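PDB 7DMB: putative methyltransferase from Emericella variicolor, which binds S-adenosyl-L-homocysteine and probably acts as a trans-acting methyltransferase, working alongside a polyketide synthase in calbistrin biosynthesis. Local coordinates for residues M61-W66 with P107-S112; W66-I71 with G113-L118; Q72-L77 with W93-Y98. One frame throughout, in Å; residues are numbered along the deposited sequence.

Interaction 1. Residues M61-W66 with P107-S112; sequences MIARMW and PQVPDS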
loop_
_atom_site.group_PDB
_atom_site.type_symbol
_atom_site.label_atom_id
_atom_site.label_comp_id
_atom_site.label_asym_id
_atom_site.label_seq_id
_atom_site.Cartn_x
_atom_site.Cartn_y
_atom_site.Cartn_z
ATOM N N MET A 61 10.615 12.786 -8.927
ATOM C CA MET A 61 9.752 13.035 -10.077
ATOM C C MET A 61 8.287 13.025 -9.656
ATOM O O MET A 61 7.505 13.886 -10.078
ATOM C CB MET A 61 10.011 11.985 -11.153
ATOM C CG MET A 61 9.432 12.323 -12.508
ATOM S SD MET A 61 9.230 10.859 -13.535
ATOM C CE MET A 61 10.939 10.349 -13.677
ATOM N N ILE A 62 7.910 12.051 -8.813
ATOM C CA ILE A 62 6.543 11.945 -8.305
ATOM C C ILE A 62 6.195 13.172 -7.473
ATOM O O ILE A 62 5.153 13.809 -7.667
ATOM C CB ILE A 62 6.383 10.652 -7.481
ATOM C CG1 ILE A 62 6.301 9.435 -8.397
ATOM C CG2 ILE A 62 5.157 10.720 -6.560
ATOM C CD1 ILE A 62 6.412 8.142 -7.659
ATOM N N ALA A 63 7.055 13.504 -6.513
ATOM C CA ALA A 63 6.770 14.626 -5.640
ATOM C C ALA A 63 6.586 15.894 -6.457
ATOM O O ALA A 63 5.623 16.645 -6.258
ATOM C CB ALA A 63 7.899 14.785 -4.622
ATOM N N ARG A 64 7.504 16.125 -7.404
ATOM C CA ARG A 64 7.424 17.269 -8.300
ATOM C C ARG A 64 6.071 17.337 -8.991
ATOM O O ARG A 64 5.471 18.417 -9.100
ATOM C CB ARG A 64 8.544 17.187 -9.340
ATOM C CG ARG A 64 8.498 18.284 -10.391
ATOM C CD ARG A 64 9.562 18.066 -11.461
ATOM N NE ARG A 64 9.543 19.114 -12.474
ATOM C CZ ARG A 64 10.115 20.307 -12.329
ATOM N NH1 ARG A 64 10.754 20.617 -11.208
ATOM N NH2 ARG A 64 10.045 21.195 -13.313
ATOM N N MET A 65 5.565 16.184 -9.433
ATOM C CA MET A 65 4.329 16.163 -10.203
ATOM C C MET A 65 3.123 16.465 -9.330
ATOM O O MET A 65 2.276 17.288 -9.700
ATOM C CB MET A 65 4.134 14.816 -10.882
ATOM C CG MET A 65 2.829 14.773 -11.649
ATOM S SD MET A 65 2.957 15.750 -13.166
ATOM C CE MET A 65 1.307 15.635 -13.836
ATOM N N TRP A 66 2.995 15.773 -8.186
ATOM C CA TRP A 66 1.808 16.018 -7.376
ATOM C C TRP A 66 1.855 17.402 -6.753
ATOM O O TRP A 66 0.802 17.989 -6.512
ATOM C CB TRP A 66 1.589 14.912 -6.326
ATOM C CG TRP A 66 2.332 15.033 -5.006
ATOM C CD1 TRP A 66 3.413 14.284 -4.607
ATOM C CD2 TRP A 66 2.023 15.902 -3.904
ATOM N NE1 TRP A 66 3.803 14.649 -3.343
ATOM C CE2 TRP A 66 2.970 15.643 -2.888
ATOM C CE3 TRP A 66 1.048 16.884 -3.680
ATOM C CZ2 TRP A 66 2.971 16.329 -1.672
ATOM C CZ3 TRP A 66 1.057 17.571 -2.459
ATOM C CH2 TRP A 66 2.009 17.288 -1.479
ATOM N N PRO A 107 10.071 18.813 1.266
ATOM C CA PRO A 107 10.701 17.493 1.134
ATOM C C PRO A 107 10.636 16.983 -0.295
ATOM O O PRO A 107 9.565 16.940 -0.909
ATOM C CB PRO A 107 9.885 16.617 2.090
ATOM C CG PRO A 107 9.422 17.543 3.119
ATOM C CD PRO A 107 9.137 18.848 2.406
ATOM N N GLN A 108 11.811 16.641 -0.830
ATOM C CA GLN A 108 11.972 16.064 -2.160
ATOM C C GLN A 108 11.595 17.039 -3.271
ATOM O O GLN A 108 11.645 16.668 -4.447
ATOM C CB GLN A 108 11.167 14.751 -2.296
ATOM C CG GLN A 108 11.938 13.508 -1.803
ATOM C CD GLN A 108 11.111 12.226 -1.784
ATOM O OE1 GLN A 108 9.923 12.245 -1.465
ATOM N NE2 GLN A 108 11.746 11.101 -2.123
ATOM N N VAL A 109 11.212 18.274 -2.937
ATOM C CA VAL A 109 10.985 19.289 -3.969
ATOM C C VAL A 109 11.610 20.613 -3.537
ATOM O O VAL A 109 10.873 21.569 -3.250
ATOM C CB VAL A 109 9.491 19.492 -4.266
ATOM C CG1 VAL A 109 9.315 20.109 -5.636
ATOM C CG2 VAL A 109 8.708 18.193 -4.136
ATOM N N PRO A 110 12.944 20.717 -3.482
ATOM C CA PRO A 110 13.573 21.942 -2.957
ATOM C C PRO A 110 13.305 23.173 -3.797
ATOM O O PRO A 110 13.468 24.293 -3.302
ATOM C CB PRO A 110 15.069 21.590 -2.950
ATOM C CG PRO A 110 15.197 20.516 -4.010
ATOM C CD PRO A 110 13.946 19.698 -3.847
ATOM N N ASP A 111 12.888 23.002 -5.049
ATOM C CA ASP A 111 12.499 24.107 -5.913
ATOM C C ASP A 111 10.986 24.286 -5.981
ATOM O O ASP A 111 10.479 24.834 -6.972
ATOM C CB ASP A 111 13.073 23.903 -7.315
ATOM C CG ASP A 111 12.540 22.639 -7.991
ATOM O OD1 ASP A 111 12.116 21.685 -7.282
ATOM O OD2 ASP A 111 12.548 22.604 -9.238
ATOM N N SER A 112 10.256 23.839 -4.945
ATOM C CA SER A 112 8.799 24.012 -4.918
ATOM C C SER A 112 8.400 25.473 -5.118
ATOM O O SER A 112 7.400 25.760 -5.786
ATOM C CB SER A 112 8.203 23.472 -3.611
ATOM O OG SER A 112 8.570 24.247 -2.474
HETATM O O HOH W 1 11.314 19.402 -8.568
#
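Arg64 NH1 is shared by two acceptors: it gives a hydrogen bond to a water at 3.0 Å and a longer, weak one to Asp111 OD2 at 3.3 Å, part of a salt bridge, whose N-H...O angle of 133° is well short of straight. The same water donates to Asp111 OD1 at 2.7 Å, so both carboxylate oxygens connect to one guanidinium nitrogen, one directly and one through the water. Both partners lie at the guanidinium edge in its plane, and the guanidinium and carboxylate planes are 24° apart. An extended chain from CG to NE carries the arginine head from helix 56-79 to the loop. That loop joins helix 85-101 to helix 112-117 and closes with a type I beta turn from Val109 to Ser112, in which Ser112 N bonds to Val109 O; Asp111 occupies the N-cap position of the following helix, but its carboxylate makes no capping bond. The apolar part of the contact is made by Val109, whose CG2, anti to its carbonyl carbon, rests against Ala63 CB at 3.5 Å. Gln108 CB also approaches Ala63 CB, at 4.0 Å, while its NE2 bonds to OE1 of Gln59, one turn before Ala63 in helix 56-79.

Interaction 2. Residues W66-I71 with G113-L118; sequences WVLCAI and GDLVAL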
loop_
_atom_site.group_PDB
_atom_site.type_symbol
_atom_site.label_atom_id
_atom_site.label_comp_id
_atom_site.label_asym_id
_atom_site.label_seq_id
_atom_site.Cartn_x
_atom_site.Cartn_y
_atom_site.Cartn_z
ATOM N N TRP A 66 2.995 15.773 -8.186
ATOM C CA TRP A 66 1.808 16.018 -7.376
ATOM C C TRP A 66 1.855 17.402 -6.753
ATOM O O TRP A 66 0.802 17.989 -6.512
ATOM C CB TRP A 66 1.589 14.912 -6.326
ATOM C CG TRP A 66 2.332 15.033 -5.006
ATOM C CD1 TRP A 66 3.413 14.284 -4.607
ATOM C CD2 TRP A 66 2.023 15.902 -3.904
ATOM N NE1 TRP A 66 3.803 14.649 -3.343
ATOM C CE2 TRP A 66 2.970 15.643 -2.888
ATOM C CE3 TRP A 66 1.048 16.884 -3.680
ATOM C CZ2 TRP A 66 2.971 16.329 -1.672
ATOM C CZ3 TRP A 66 1.057 17.571 -2.459
ATOM C CH2 TRP A 66 2.009 17.288 -1.479
ATOM N N VAL A 67 3.049 17.960 -6.530
ATOM C CA VAL A 67 3.126 19.347 -6.068
ATOM C C VAL A 67 2.616 20.301 -7.151
ATOM O O VAL A 67 1.899 21.268 -6.866
ATOM C CB VAL A 67 4.564 19.706 -5.637
ATOM C CG1 VAL A 67 4.723 21.238 -5.509
ATOM C CG2 VAL A 67 4.932 19.013 -4.318
ATOM N N LEU A 68 2.991 20.053 -8.406
ATOM C CA LEU A 68 2.500 20.877 -9.508
ATOM C C LEU A 68 0.977 20.807 -9.624
ATOM O O LEU A 68 0.304 21.844 -9.721
ATOM C CB LEU A 68 3.163 20.444 -10.815
ATOM C CG LEU A 68 4.599 20.898 -11.077
ATOM C CD1 LEU A 68 5.264 19.967 -12.121
ATOM C CD2 LEU A 68 4.613 22.346 -11.571
ATOM N N CYS A 69 0.415 19.591 -9.652
ATOM C CA CYS A 69 -1.044 19.462 -9.656
ATOM C C CYS A 69 -1.683 20.152 -8.453
ATOM O O CYS A 69 -2.743 20.773 -8.591
ATOM C CB CYS A 69 -1.484 17.989 -9.676
ATOM S SG CYS A 69 -0.627 16.903 -10.888
ATOM N N ALA A 70 -1.090 19.995 -7.258
ATOM C CA ALA A 70 -1.687 20.569 -6.057
ATOM C C ALA A 70 -1.727 22.091 -6.144
ATOM O O ALA A 70 -2.727 22.711 -5.773
ATOM C CB ALA A 70 -0.927 20.119 -4.808
ATOM N N ILE A 71 -0.651 22.705 -6.645
ATOM C CA ILE A 71 -0.640 24.149 -6.901
ATOM C C ILE A 71 -1.737 24.518 -7.889
ATOM O O ILE A 71 -2.496 25.473 -7.685
ATOM C CB ILE A 71 0.738 24.587 -7.428
ATOM C CG1 ILE A 71 1.835 24.366 -6.376
ATOM C CG2 ILE A 71 0.687 26.057 -7.907
ATOM C CD1 ILE A 71 3.272 24.403 -6.960
ATOM N N GLY A 113 9.178 26.409 -4.560
ATOM C CA GLY A 113 8.908 27.826 -4.786
ATOM C C GLY A 113 8.920 28.211 -6.257
ATOM O O GLY A 113 8.041 28.939 -6.721
ATOM N N ASP A 114 9.897 27.707 -7.022
ATOM C CA ASP A 114 9.894 27.964 -8.465
ATOM C C ASP A 114 8.649 27.404 -9.149
ATOM O O ASP A 114 8.207 27.957 -10.163
ATOM C CB ASP A 114 11.141 27.385 -9.129
ATOM C CG ASP A 114 12.418 27.942 -8.551
ATOM O OD1 ASP A 114 12.409 29.105 -8.096
ATOM O OD2 ASP A 114 13.439 27.221 -8.571
ATOM N N LEU A 115 8.069 26.312 -8.629
ATOM C CA LEU A 115 6.864 25.779 -9.262
ATOM C C LEU A 115 5.671 26.695 -9.010
ATOM O O LEU A 115 4.813 26.866 -9.889
ATOM C CB LEU A 115 6.575 24.355 -8.766
ATOM C CG LEU A 115 7.724 23.353 -8.979
ATOM C CD1 LEU A 115 7.315 21.906 -8.659
ATOM C CD2 LEU A 115 8.279 23.480 -10.400
ATOM N N VAL A 116 5.598 27.283 -7.811
ATOM C CA VAL A 116 4.558 28.267 -7.515
ATOM C C VAL A 116 4.748 29.497 -8.394
ATOM O O VAL A 116 3.770 30.118 -8.834
ATOM C CB VAL A 116 4.568 28.627 -6.011
ATOM C CG1 VAL A 116 3.667 29.816 -5.736
ATOM C CG2 VAL A 116 4.158 27.422 -5.148
ATOM N N ALA A 117 6.005 29.829 -8.712
ATOM C CA ALA A 117 6.309 31.022 -9.491
ATOM C C ALA A 117 6.003 30.862 -10.981
ATOM O O ALA A 117 5.953 31.868 -11.691
ATOM C CB ALA A 117 7.776 31.405 -9.289
ATOM N N LEU A 118 5.832 29.639 -11.485
ATOM C CA LEU A 118 5.408 29.480 -12.873
ATOM C C LEU A 118 4.006 30.060 -13.062
ATOM O O LEU A 118 3.198 30.091 -12.132
ATOM C CB LEU A 118 5.407 27.996 -13.277
ATOM C CG LEU A 118 6.692 27.158 -13.250
ATOM C CD1 LEU A 118 6.404 25.644 -13.448
ATOM C CD2 LEU A 118 7.657 27.636 -14.306
#
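This contact belongs to the all-helical part of the chain that precedes the Rossmann-like methyltransferase sheet: the short helix 112-117 packs on the long helix 56-79, with segment axes 10.0 Å apart at closest approach and N-to-C directions 40° apart. The interface is wholly apolar. Leu115 lies at its middle and points toward the long helix, meeting three residues there, Val67, Leu68 and Ile71, which follow the i, i+1, i+4 spacing of one helical face. Its CD1 approaches Leu68 CG at 3.8 Å and, more loosely, Val67 CG1 at 4.1 Å, whereas Leu115 CB meets Ile71 CD1 at 3.8 Å. In each of these pairs the side chains cross at about a right angle, so Leu115 lies across the three residues and does not run alongside any of them. Leu68 itself does not start out toward helix 112-117; its branched end makes the approach, CD2 standing 4.0 Å from Leu115 CB and reaching on to the CD1 methyl of Leu118. Helix 56-79 has further neighbours here: Met127 of helix 120-134 touches Leu68, and Phe101 of helix 85-101 touches both Val67 and Ile71. Ile71 has its CG1 branch anti to the carbonyl carbon (chi1 -64°) and continues extended through chi2, which carries the terminal methyl across to the short helix, where Ile71 CD1 meets Val116 CG2 at 3.6 Å.

Interaction 3. Residues Q72-L77 with W93-Y98; sequences QMQEKL and WLASEY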
loop_
_atom_site.group_PDB
_atom_site.type_symbol
_atom_site.label_atom_id
_atom_site.label_comp_id
_atom_site.label_asym_id
_atom_site.label_seq_id
_atom_site.Cartn_x
_atom_site.Cartn_y
_atom_site.Cartn_z
ATOM N N GLN A 72 -1.843 23.742 -8.973
ATOM C CA GLN A 72 -2.819 23.996 -10.021
ATOM C C GLN A 72 -4.243 23.812 -9.537
ATOM O O GLN A 72 -5.165 24.301 -10.188
ATOM C CB GLN A 72 -2.548 23.068 -11.218
ATOM C CG GLN A 72 -2.945 23.638 -12.575
ATOM C CD GLN A 72 -2.025 24.751 -13.051
ATOM O OE1 GLN A 72 -1.048 25.090 -12.396
ATOM N NE2 GLN A 72 -2.338 25.319 -14.204
ATOM N N MET A 73 -4.443 23.107 -8.418
ATOM C CA MET A 73 -5.780 22.846 -7.903
ATOM C C MET A 73 -6.326 23.954 -7.014
ATOM O O MET A 73 -7.534 23.972 -6.749
ATOM C CB MET A 73 -5.783 21.540 -7.109
ATOM C CG MET A 73 -5.828 20.314 -7.986
ATOM S SD MET A 73 -5.109 18.892 -7.146
ATOM C CE MET A 73 -6.502 18.408 -6.120
ATOM N N GLN A 74 -5.477 24.866 -6.550
ATOM C CA GLN A 74 -5.878 25.791 -5.492
ATOM C C GLN A 74 -7.075 26.636 -5.912
ATOM O O GLN A 74 -8.101 26.669 -5.224
ATOM C CB GLN A 74 -4.695 26.678 -5.091
ATOM C CG GLN A 74 -3.556 25.879 -4.466
ATOM C CD GLN A 74 -4.008 25.068 -3.259
ATOM O OE1 GLN A 74 -4.599 25.619 -2.316
ATOM N NE2 GLN A 74 -3.727 23.755 -3.272
ATOM N N GLU A 75 -6.966 27.330 -7.046
ATOM C CA GLU A 75 -8.057 28.210 -7.447
ATOM C C GLU A 75 -9.294 27.406 -7.817
ATOM O O GLU A 75 -10.424 27.833 -7.543
ATOM C CB GLU A 75 -7.622 29.107 -8.615
ATOM C CG GLU A 75 -8.691 30.143 -8.980
ATOM C CD GLU A 75 -8.325 31.008 -10.177
ATOM O OE1 GLU A 75 -7.121 31.122 -10.500
ATOM O OE2 GLU A 75 -9.253 31.581 -10.793
ATOM N N LYS A 76 -9.092 26.224 -8.397
ATOM C CA LYS A 76 -10.208 25.356 -8.741
ATOM C C LYS A 76 -10.950 24.902 -7.485
ATOM O O LYS A 76 -12.187 24.955 -7.422
ATOM C CB LYS A 76 -9.677 24.156 -9.537
ATOM C CG LYS A 76 -10.542 23.740 -10.704
ATOM C CD LYS A 76 -9.909 22.624 -11.543
ATOM C CE LYS A 76 -10.964 21.618 -12.005
ATOM N NZ LYS A 76 -10.433 20.673 -12.982
ATOM N N LEU A 77 -10.204 24.484 -6.464
ATOM C CA LEU A 77 -10.830 23.991 -5.245
ATOM C C LEU A 77 -11.626 25.084 -4.546
ATOM O O LEU A 77 -12.731 24.834 -4.052
ATOM C CB LEU A 77 -9.765 23.419 -4.310
ATOM C CG LEU A 77 -9.672 21.889 -4.363
ATOM C CD1 LEU A 77 -8.539 21.388 -3.501
ATOM C CD2 LEU A 77 -10.997 21.289 -3.929
ATOM N N TRP A 93 -6.718 20.928 3.988
ATOM C CA TRP A 93 -5.391 20.316 4.037
ATOM C C TRP A 93 -4.535 20.751 2.853
ATOM O O TRP A 93 -3.363 21.109 3.022
ATOM C CB TRP A 93 -5.492 18.784 4.070
ATOM C CG TRP A 93 -4.139 18.152 3.882
ATOM C CD1 TRP A 93 -3.155 18.033 4.823
ATOM C CD2 TRP A 93 -3.597 17.617 2.669
ATOM N NE1 TRP A 93 -2.046 17.437 4.278
ATOM C CE2 TRP A 93 -2.287 17.177 2.956
ATOM C CE3 TRP A 93 -4.091 17.463 1.374
ATOM C CZ2 TRP A 93 -1.469 16.590 1.995
ATOM C CZ3 TRP A 93 -3.275 16.863 0.420
ATOM C CH2 TRP A 93 -1.982 16.438 0.736
ATOM N N LEU A 94 -5.093 20.723 1.642
ATOM C CA LEU A 94 -4.283 21.061 0.474
ATOM C C LEU A 94 -3.840 22.523 0.501
ATOM O O LEU A 94 -2.704 22.825 0.133
ATOM C CB LEU A 94 -5.035 20.744 -0.820
ATOM C CG LEU A 94 -4.105 20.531 -2.024
ATOM C CD1 LEU A 94 -3.030 19.547 -1.694
ATOM C CD2 LEU A 94 -4.864 20.082 -3.244
ATOM N N ALA A 95 -4.714 23.439 0.942
ATOM C CA ALA A 95 -4.318 24.840 1.102
ATOM C C ALA A 95 -3.144 24.985 2.062
ATOM O O ALA A 95 -2.271 25.833 1.856
ATOM C CB ALA A 95 -5.489 25.688 1.607
ATOM N N SER A 96 -3.111 24.174 3.122
ATOM C CA SER A 96 -2.022 24.291 4.085
ATOM C C SER A 96 -0.723 23.721 3.522
ATOM O O SER A 96 0.360 24.257 3.777
ATOM C CB SER A 96 -2.409 23.607 5.394
ATOM O OG SER A 96 -2.109 22.228 5.350
ATOM N N GLU A 97 -0.807 22.653 2.721
ATOM C CA GLU A 97 0.401 22.129 2.088
ATOM C C GLU A 97 0.917 23.095 1.020
ATOM O O GLU A 97 2.124 23.333 0.923
ATOM C CB GLU A 97 0.125 20.733 1.518
ATOM C CG GLU A 97 1.334 19.787 1.450
ATOM C CD GLU A 97 1.947 19.432 2.812
ATOM O OE1 GLU A 97 1.242 19.414 3.837
ATOM O OE2 GLU A 97 3.154 19.139 2.853
ATOM N N TYR A 98 0.016 23.695 0.240
ATOM C CA TYR A 98 0.412 24.732 -0.711
ATOM C C TYR A 98 1.190 25.870 -0.041
ATOM O O TYR A 98 2.102 26.449 -0.647
ATOM C CB TYR A 98 -0.826 25.285 -1.417
ATOM C CG TYR A 98 -0.591 26.589 -2.144
ATOM C CD1 TYR A 98 -0.038 26.594 -3.416
ATOM C CD2 TYR A 98 -0.923 27.821 -1.557
ATOM C CE1 TYR A 98 0.174 27.766 -4.097
ATOM C CE2 TYR A 98 -0.706 29.004 -2.228
ATOM C CZ TYR A 98 -0.160 28.975 -3.503
ATOM O OH TYR A 98 0.071 30.143 -4.200
#
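Gln74 lays its side chain against Tyr98 with amide and ring almost parallel, their planes only 8° apart. The overlap is offset: Gln74 CG sits over one ring face toward the rim, 4.1 Å from the centroid of the Tyr98 ring and 25° off its normal, a CH-pi contact, while Gln74 CD lies closer to the start of the tyrosine side chain, 3.7 Å from Tyr98 CB. The glutamine chain is bent at chi2, and the amide lies along the neighbouring helix, with OE1 at 3.5 Å from Ala95 CA and NE2 in van der Waals contact with Leu94 CG. Neither amide atom hydrogen-bonds across this interface; NE2 donates instead to Ala70 O, one turn back in its own helix, which would help hold the rotation of the amide. The two segments belong to helices 56-79 and 85-101, successive in the chain and forming an antiparallel helical hairpin, with segment axes 10.2 Å apart and directions differing by 140°. Away from the Tyr98 ring, Leu94 turns its CD2 methyl toward two side chains that it crosses at about a right angle: Met73, bent at chi3, brings its CE methyl to 3.7 Å from Leu94 CD2, and Leu77 CD1 approaches the same methyl at 3.9 Å. Phe322 of helix 319-324 and Val149 of helix 140-157 also touch Met73.

Overall arrangement
All three contacts draw on helix 56-79, whose successive turns meet the loop 107-112, helix 112-117 and helix 85-101. Interaction 3 is nested in sequence within the spans closed by interactions 1 and 2, which themselves alternate along the chain. The centres of interactions 1 and 2 are about 9 Å apart, and the two join through Val109 CG1, 4.0 Å from Leu115 CD1. Interactions 2 and 3, about 10 Å apart between centres, meet where Ala70 CB lies 3.8 Å from Leu94 CD1. Each contact centre is about 21 to 26 Å from the centre of the chain, on the same side of it, and away from the S-adenosyl-L-homocysteine pocket, so this is helical packing remote from the ligand.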